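Local coordinates for protein putative phosphatase (DUF442) (PDB 3GXH) that is a putative phosphatase of the DUF442 family, probably acting on phosphotyrosine or related phosphoesters as in the tyrosine and dual-specificity phosphatases, at residues I3-L15 against S25-A39. Residues are numbered along the deposited sequence; the frame is centred on the assembly and turned at random.
Sequences IESIENLQGIRAL and SGLPNEQQFSLLKQA. With EDO (1,2-ethanediol), chain G; SO4 (sulfate ion), chain F; SO4 (sulfate ion), chain E.
With CG1 set opposite its carbonyl carbon (chi1 -62°), Ile-12 sends its ethyl arm along the Gln-32 side chain, which runs the other way, and ends with CD1 3.8 Å from CG of Leu-36. The same torsion leaves CG2 anti to the backbone N, where it meets Ser-25, 3.8 Å from OG; a beta-branched residue thus fills two directions at once. Leu-9, its CG likewise beside the backbone N, crosses Leu-36 at about a right angle and brings CD1 within 3.7 Å of Ala-39 CB. Ala-39, with only a methyl, also lets Ser-5 of helix 3-7 approach, the two CA atoms 4.7 Å apart. Gln-32 suits a border position: its aliphatic part lies against Ile-12, NE2 gives a weak bond to Gly-11 O, and OE1 accepts from Asn-29 N. Asn-29, the N-cap of helix 30-38, accepts at OD1 from Gln-32 N (2.9 Å), completing a capping box. Residues 3-15 pack on this helix, which follows strand 22-25 in the mixed-sheet alpha/beta fold expected of the phosphatase clan; Leu-101 of strand 100-103 also touches Leu-36. Gly-26 N donates to Arg-13 O at 2.8 Å, glycine's missing CB permitting this closeness. A water accepts from Arg-13 N and donates to Leu-27 O and Gln-32 OE1, giving OE1 a second partner.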
loop_
_atom_site.group_PDB
_atom_site.type_symbol
_atom_site.label_atom_id
_atom_site.label_comp_id
_atom_site.label_asym_id
_atom_site.label_seq_id
_atom_site.Cartn_x
_atom_site.Cartn_y
_atom_site.Cartn_z
ATOM N N ILE A 3 -11.085 -1.495 -19.059
ATOM C CA ILE A 3 -10.170 -2.619 -18.768
ATOM C C ILE A 3 -8.760 -2.380 -19.327
ATOM O O ILE A 3 -7.783 -2.752 -18.679
ATOM C CB ILE A 3 -10.712 -4.025 -19.225
ATOM C CG1 ILE A 3 -9.843 -5.161 -18.624
ATOM C CG2 ILE A 3 -10.802 -4.121 -20.765
ATOM C CD1 ILE A 3 -9.807 -5.200 -17.074
ATOM N N GLU A 4 -8.675 -1.754 -20.502
ATOM C CA GLU A 4 -7.397 -1.401 -21.100
ATOM C C GLU A 4 -6.533 -0.527 -20.164
ATOM O O GLU A 4 -5.345 -0.803 -20.012
ATOM C CB GLU A 4 -7.595 -0.702 -22.442
ATOM C CG GLU A 4 -6.285 -0.306 -23.136
ATOM C CD GLU A 4 -6.476 0.073 -24.598
ATOM O OE1 GLU A 4 -7.637 0.299 -25.013
ATOM O OE2 GLU A 4 -5.461 0.147 -25.327
ATOM N N SER A 5 -7.101 0.508 -19.535
ATOM C CA SER A 5 -6.314 1.336 -18.610
ATOM C C SER A 5 -5.792 0.528 -17.412
ATOM O O SER A 5 -4.773 0.866 -16.846
ATOM C CB SER A 5 -7.121 2.534 -18.109
ATOM O OG SER A 5 -8.277 2.102 -17.408
ATOM N N ILE A 6 -6.486 -0.552 -17.047
ATOM C CA ILE A 6 -6.150 -1.378 -15.864
ATOM C C ILE A 6 -5.063 -2.472 -16.121
ATOM O O ILE A 6 -4.103 -2.735 -15.351
ATOM C CB ILE A 6 -7.447 -2.020 -15.358
ATOM C CG1 ILE A 6 -8.305 -0.946 -14.709
ATOM C CG2 ILE A 6 -7.173 -3.126 -14.423
ATOM C CD1 ILE A 6 -9.861 -1.255 -14.875
ATOM N N GLU A 7 -5.242 -3.136 -17.229
ATOM C CA GLU A 7 -4.152 -3.927 -17.779
ATOM C C GLU A 7 -2.957 -2.997 -18.014
ATOM O O GLU A 7 -1.836 -3.469 -17.982
ATOM C CB GLU A 7 -4.544 -4.671 -19.066
ATOM C CG GLU A 7 -4.806 -3.798 -20.268
ATOM C CD GLU A 7 -5.125 -4.594 -21.535
ATOM O OE1 GLU A 7 -5.224 -5.839 -21.465
ATOM O OE2 GLU A 7 -5.274 -3.966 -22.598
ATOM N N ASN A 8 -3.190 -1.694 -18.187
ATOM C CA ASN A 8 -2.107 -0.755 -18.380
ATOM C C ASN A 8 -1.336 -0.460 -17.095
ATOM O O ASN A 8 -0.332 0.236 -17.183
ATOM C CB ASN A 8 -2.559 0.562 -19.041
ATOM C CG ASN A 8 -2.677 0.451 -20.580
ATOM O OD1 ASN A 8 -2.395 -0.588 -21.175
ATOM N ND2 ASN A 8 -3.064 1.546 -21.214
ATOM N N LEU A 9 -1.718 -1.015 -15.953
ATOM C CA LEU A 9 -0.964 -0.874 -14.716
ATOM C C LEU A 9 0.020 -2.023 -14.467
ATOM O O LEU A 9 0.731 -2.002 -13.466
ATOM C CB LEU A 9 -1.929 -0.817 -13.536
ATOM C CG LEU A 9 -2.966 0.302 -13.624
ATOM C CD1 LEU A 9 -3.816 0.317 -12.288
ATOM C CD2 LEU A 9 -2.357 1.691 -13.837
ATOM N N GLN A 10 0.042 -3.039 -15.325
ATOM C CA GLN A 10 0.784 -4.259 -15.054
ATOM C C GLN A 10 2.301 -4.138 -15.221
ATOM O O GLN A 10 2.996 -5.085 -14.889
ATOM C CB GLN A 10 0.207 -5.411 -15.909
ATOM C CG GLN A 10 -1.200 -5.817 -15.438
ATOM C CD GLN A 10 -1.243 -6.398 -14.013
ATOM O OE1 GLN A 10 -2.082 -5.988 -13.223
ATOM N NE2 GLN A 10 -0.311 -7.274 -13.679
ATOM N N GLY A 11 2.780 -2.966 -15.641
ATOM C CA GLY A 11 4.211 -2.648 -15.663
ATOM C C GLY A 11 4.695 -2.016 -14.394
ATOM O O GLY A 11 5.906 -1.878 -14.210
ATOM N N ILE A 12 3.805 -1.681 -13.450
ATOM C CA ILE A 12 4.204 -1.153 -12.139
ATOM C C ILE A 12 4.775 -2.280 -11.280
ATOM O O ILE A 12 4.219 -3.385 -11.138
ATOM C CB ILE A 12 3.052 -0.447 -11.446
ATOM C CG1 ILE A 12 2.633 0.716 -12.297
ATOM C CG2 ILE A 12 3.407 0.001 -10.038
ATOM C CD1 ILE A 12 1.305 1.362 -11.874
ATOM N N ARG A 13 5.953 -1.986 -10.739
ATOM C CA ARG A 13 6.640 -2.946 -9.921
ATOM C C ARG A 13 5.775 -3.534 -8.823
ATOM O O ARG A 13 5.182 -2.812 -8.045
ATOM C CB ARG A 13 7.887 -2.293 -9.248
ATOM C CG ARG A 13 8.774 -3.225 -8.458
ATOM C CD ARG A 13 9.987 -2.495 -7.948
ATOM N NE ARG A 13 10.845 -3.413 -7.227
ATOM C CZ ARG A 13 12.036 -3.050 -6.742
ATOM N NH1 ARG A 13 12.475 -1.814 -6.894
ATOM N NH2 ARG A 13 12.739 -3.948 -6.062
ATOM N N ALA A 14 5.709 -4.862 -8.764
ATOM C CA ALA A 14 5.020 -5.594 -7.689
ATOM C C ALA A 14 3.570 -5.196 -7.496
ATOM O O ALA A 14 3.024 -5.330 -6.389
ATOM C CB ALA A 14 5.802 -5.498 -6.372
ATOM N N LEU A 15 2.906 -4.766 -8.563
ATOM C CA LEU A 15 1.482 -4.390 -8.469
ATOM C C LEU A 15 0.566 -5.570 -8.239
ATOM O O LEU A 15 0.657 -6.601 -8.927
ATOM C CB LEU A 15 1.044 -3.571 -9.683
ATOM C CG LEU A 15 -0.369 -2.933 -9.468
ATOM C CD1 LEU A 15 -0.432 -1.488 -9.809
ATOM C CD2 LEU A 15 -1.255 -3.733 -10.330
ATOM N N SER A 25 1.295 -1.827 -4.364
ATOM C CA SER A 25 2.413 -1.968 -5.285
ATOM C C SER A 25 3.725 -1.563 -4.701
ATOM O O SER A 25 3.822 -1.043 -3.586
ATOM C CB SER A 25 2.169 -1.161 -6.562
ATOM O OG SER A 25 2.347 0.242 -6.419
ATOM N N GLY A 26 4.747 -1.783 -5.509
ATOM C CA GLY A 26 6.008 -1.122 -5.346
ATOM C C GLY A 26 6.010 0.257 -5.954
ATOM O O GLY A 26 4.981 0.889 -6.166
ATOM N N LEU A 27 7.212 0.806 -6.227
ATOM C CA LEU A 27 7.306 2.242 -6.490
ATOM C C LEU A 27 6.985 2.590 -7.929
ATOM O O LEU A 27 7.743 2.203 -8.818
ATOM C CB LEU A 27 8.731 2.715 -6.165
ATOM C CG LEU A 27 9.026 4.217 -6.354
ATOM C CD1 LEU A 27 8.098 5.050 -5.532
ATOM C CD2 LEU A 27 10.484 4.472 -5.979
ATOM N N PRO A 28 5.914 3.327 -8.189
ATOM C CA PRO A 28 5.685 3.790 -9.564
ATOM C C PRO A 28 6.726 4.788 -10.007
ATOM O O PRO A 28 7.138 5.591 -9.175
ATOM C CB PRO A 28 4.266 4.431 -9.523
ATOM C CG PRO A 28 3.677 3.830 -8.253
ATOM C CD PRO A 28 4.834 3.784 -7.315
ATOM N N ASN A 29 7.199 4.740 -11.247
ATOM C CA ASN A 29 7.967 5.837 -11.782
ATOM C C ASN A 29 7.020 6.964 -12.169
ATOM O O ASN A 29 5.802 6.873 -12.039
ATOM C CB ASN A 29 8.851 5.357 -12.935
ATOM C CG ASN A 29 8.098 4.883 -14.119
ATOM O OD1 ASN A 29 7.009 5.350 -14.447
ATOM N ND2 ASN A 29 8.701 3.928 -14.815
ATOM N N GLU A 30 7.558 8.099 -12.594
ATOM C CA GLU A 30 6.772 9.272 -12.828
ATOM C C GLU A 30 5.671 9.038 -13.833
ATOM O O GLU A 30 4.489 9.353 -13.595
ATOM C CB GLU A 30 7.648 10.468 -13.249
ATOM C CG GLU A 30 6.837 11.728 -13.528
ATOM C CD GLU A 30 7.685 12.981 -13.711
ATOM O OE1 GLU A 30 8.911 12.970 -13.413
ATOM O OE2 GLU A 30 7.114 14.007 -14.166
ATOM N N GLN A 31 5.995 8.459 -14.974
ATOM C CA GLN A 31 4.991 8.208 -16.006
ATOM C C GLN A 31 3.909 7.263 -15.541
ATOM O O GLN A 31 2.748 7.388 -15.947
ATOM C CB GLN A 31 5.679 7.765 -17.300
ATOM C CG GLN A 31 6.593 6.700 -17.195
ATOM C CD GLN A 31 8.086 7.078 -16.774
ATOM O OE1 GLN A 31 8.459 8.199 -16.179
ATOM N NE2 GLN A 31 8.972 6.077 -17.017
ATOM N N GLN A 32 4.259 6.332 -14.682
ATOM C CA GLN A 32 3.288 5.364 -14.143
ATOM C C GLN A 32 2.232 6.049 -13.256
ATOM O O GLN A 32 1.110 5.552 -13.144
ATOM C CB GLN A 32 3.963 4.187 -13.430
ATOM C CG GLN A 32 4.672 3.294 -14.423
ATOM C CD GLN A 32 5.583 2.310 -13.797
ATOM O OE1 GLN A 32 6.078 2.539 -12.694
ATOM N NE2 GLN A 32 5.845 1.193 -14.527
ATOM N N PHE A 33 2.542 7.199 -12.644
ATOM C CA PHE A 33 1.493 7.885 -11.909
ATOM C C PHE A 33 0.396 8.361 -12.850
ATOM O O PHE A 33 -0.779 8.372 -12.475
ATOM C CB PHE A 33 2.061 9.051 -11.111
ATOM C CG PHE A 33 2.822 8.627 -9.908
ATOM C CD1 PHE A 33 2.194 7.935 -8.887
ATOM C CD2 PHE A 33 4.172 8.915 -9.730
ATOM C CE1 PHE A 33 2.884 7.499 -7.734
ATOM C CE2 PHE A 33 4.850 8.443 -8.582
ATOM C CZ PHE A 33 4.197 7.747 -7.613
ATOM N N SER A 34 0.759 8.790 -14.050
ATOM C CA SER A 34 -0.271 9.127 -15.048
ATOM C C SER A 34 -1.121 7.921 -15.436
ATOM O O SER A 34 -2.341 8.035 -15.631
ATOM C CB SER A 34 0.375 9.778 -16.270
ATOM O OG SER A 34 0.807 11.096 -15.913
ATOM N N LEU A 35 -0.491 6.756 -15.547
ATOM C CA LEU A 35 -1.237 5.531 -15.881
ATOM C C LEU A 35 -2.231 5.210 -14.748
ATOM O O LEU A 35 -3.369 4.816 -14.979
ATOM C CB LEU A 35 -0.292 4.333 -16.079
ATOM C CG LEU A 35 0.737 4.482 -17.209
ATOM C CD1 LEU A 35 1.583 3.221 -17.215
ATOM C CD2 LEU A 35 0.016 4.659 -18.543
ATOM N N LEU A 36 -1.791 5.388 -13.507
ATOM C CA LEU A 36 -2.669 5.202 -12.349
ATOM C C LEU A 36 -3.883 6.115 -12.419
ATOM O O LEU A 36 -5.030 5.658 -12.205
ATOM C CB LEU A 36 -1.904 5.425 -11.037
ATOM C CG LEU A 36 -0.956 4.248 -10.747
ATOM C CD1 LEU A 36 0.187 4.708 -9.799
ATOM C CD2 LEU A 36 -1.740 3.007 -10.153
ATOM N N LYS A 37 -3.676 7.379 -12.710
ATOM C CA LYS A 37 -4.800 8.298 -12.832
ATOM C C LYS A 37 -5.767 7.827 -13.926
ATOM O O LYS A 37 -6.984 7.842 -13.757
ATOM C CB LYS A 37 -4.329 9.717 -13.147
ATOM C CG LYS A 37 -5.466 10.761 -13.387
ATOM C CD LYS A 37 -6.283 10.983 -12.134
ATOM C CE LYS A 37 -7.439 11.940 -12.385
ATOM N NZ LYS A 37 -8.098 12.340 -11.087
ATOM N N GLN A 38 -5.215 7.458 -15.072
ATOM C CA GLN A 38 -6.033 7.048 -16.207
ATOM C C GLN A 38 -6.846 5.808 -15.910
ATOM O O GLN A 38 -7.931 5.635 -16.478
ATOM C CB GLN A 38 -5.142 6.855 -17.432
ATOM C CG GLN A 38 -4.641 8.174 -18.012
ATOM C CD GLN A 38 -3.317 8.120 -18.807
ATOM O OE1 GLN A 38 -2.659 9.162 -18.980
ATOM N NE2 GLN A 38 -2.929 6.947 -19.291
ATOM N N ALA A 39 -6.351 4.947 -15.023
ATOM C CA ALA A 39 -7.084 3.740 -14.588
ATOM C C ALA A 39 -8.162 4.037 -13.560
ATOM O O ALA A 39 -8.921 3.148 -13.194
ATOM C CB ALA A 39 -6.129 2.697 -14.022
HETATM C C1 EDO G . 11.008 2.444 -9.212
HETATM O O1 EDO G . 10.171 3.114 -9.891
HETATM C C2 EDO G . 10.809 0.934 -9.450
HETATM O O2 EDO G . 11.798 0.246 -8.714
HETATM S S SO4 F . 7.899 -7.290 -9.815
HETATM O O1 SO4 F . 7.382 -8.618 -9.707
HETATM O O2 SO4 F . 8.067 -6.763 -8.475
HETATM O O3 SO4 F . 9.238 -7.236 -10.453
HETATM O O4 SO4 F . 6.997 -6.529 -10.577
HETATM S S SO4 E . 11.899 -7.975 -4.902
HETATM O O1 SO4 E . 10.952 -8.520 -5.888
HETATM O O2 SO4 E . 13.059 -8.847 -4.662
HETATM O O3 SO4 E . 12.340 -6.672 -5.360
HETATM O O4 SO4 E . 11.107 -7.887 -3.721
HETATM O O HOH W 1 -3.753 3.375 -17.294
HETATM O O HOH W 2 -3.716 4.167 -19.807
HETATM O O HOH W 3 7.199 0.627 -11.023
#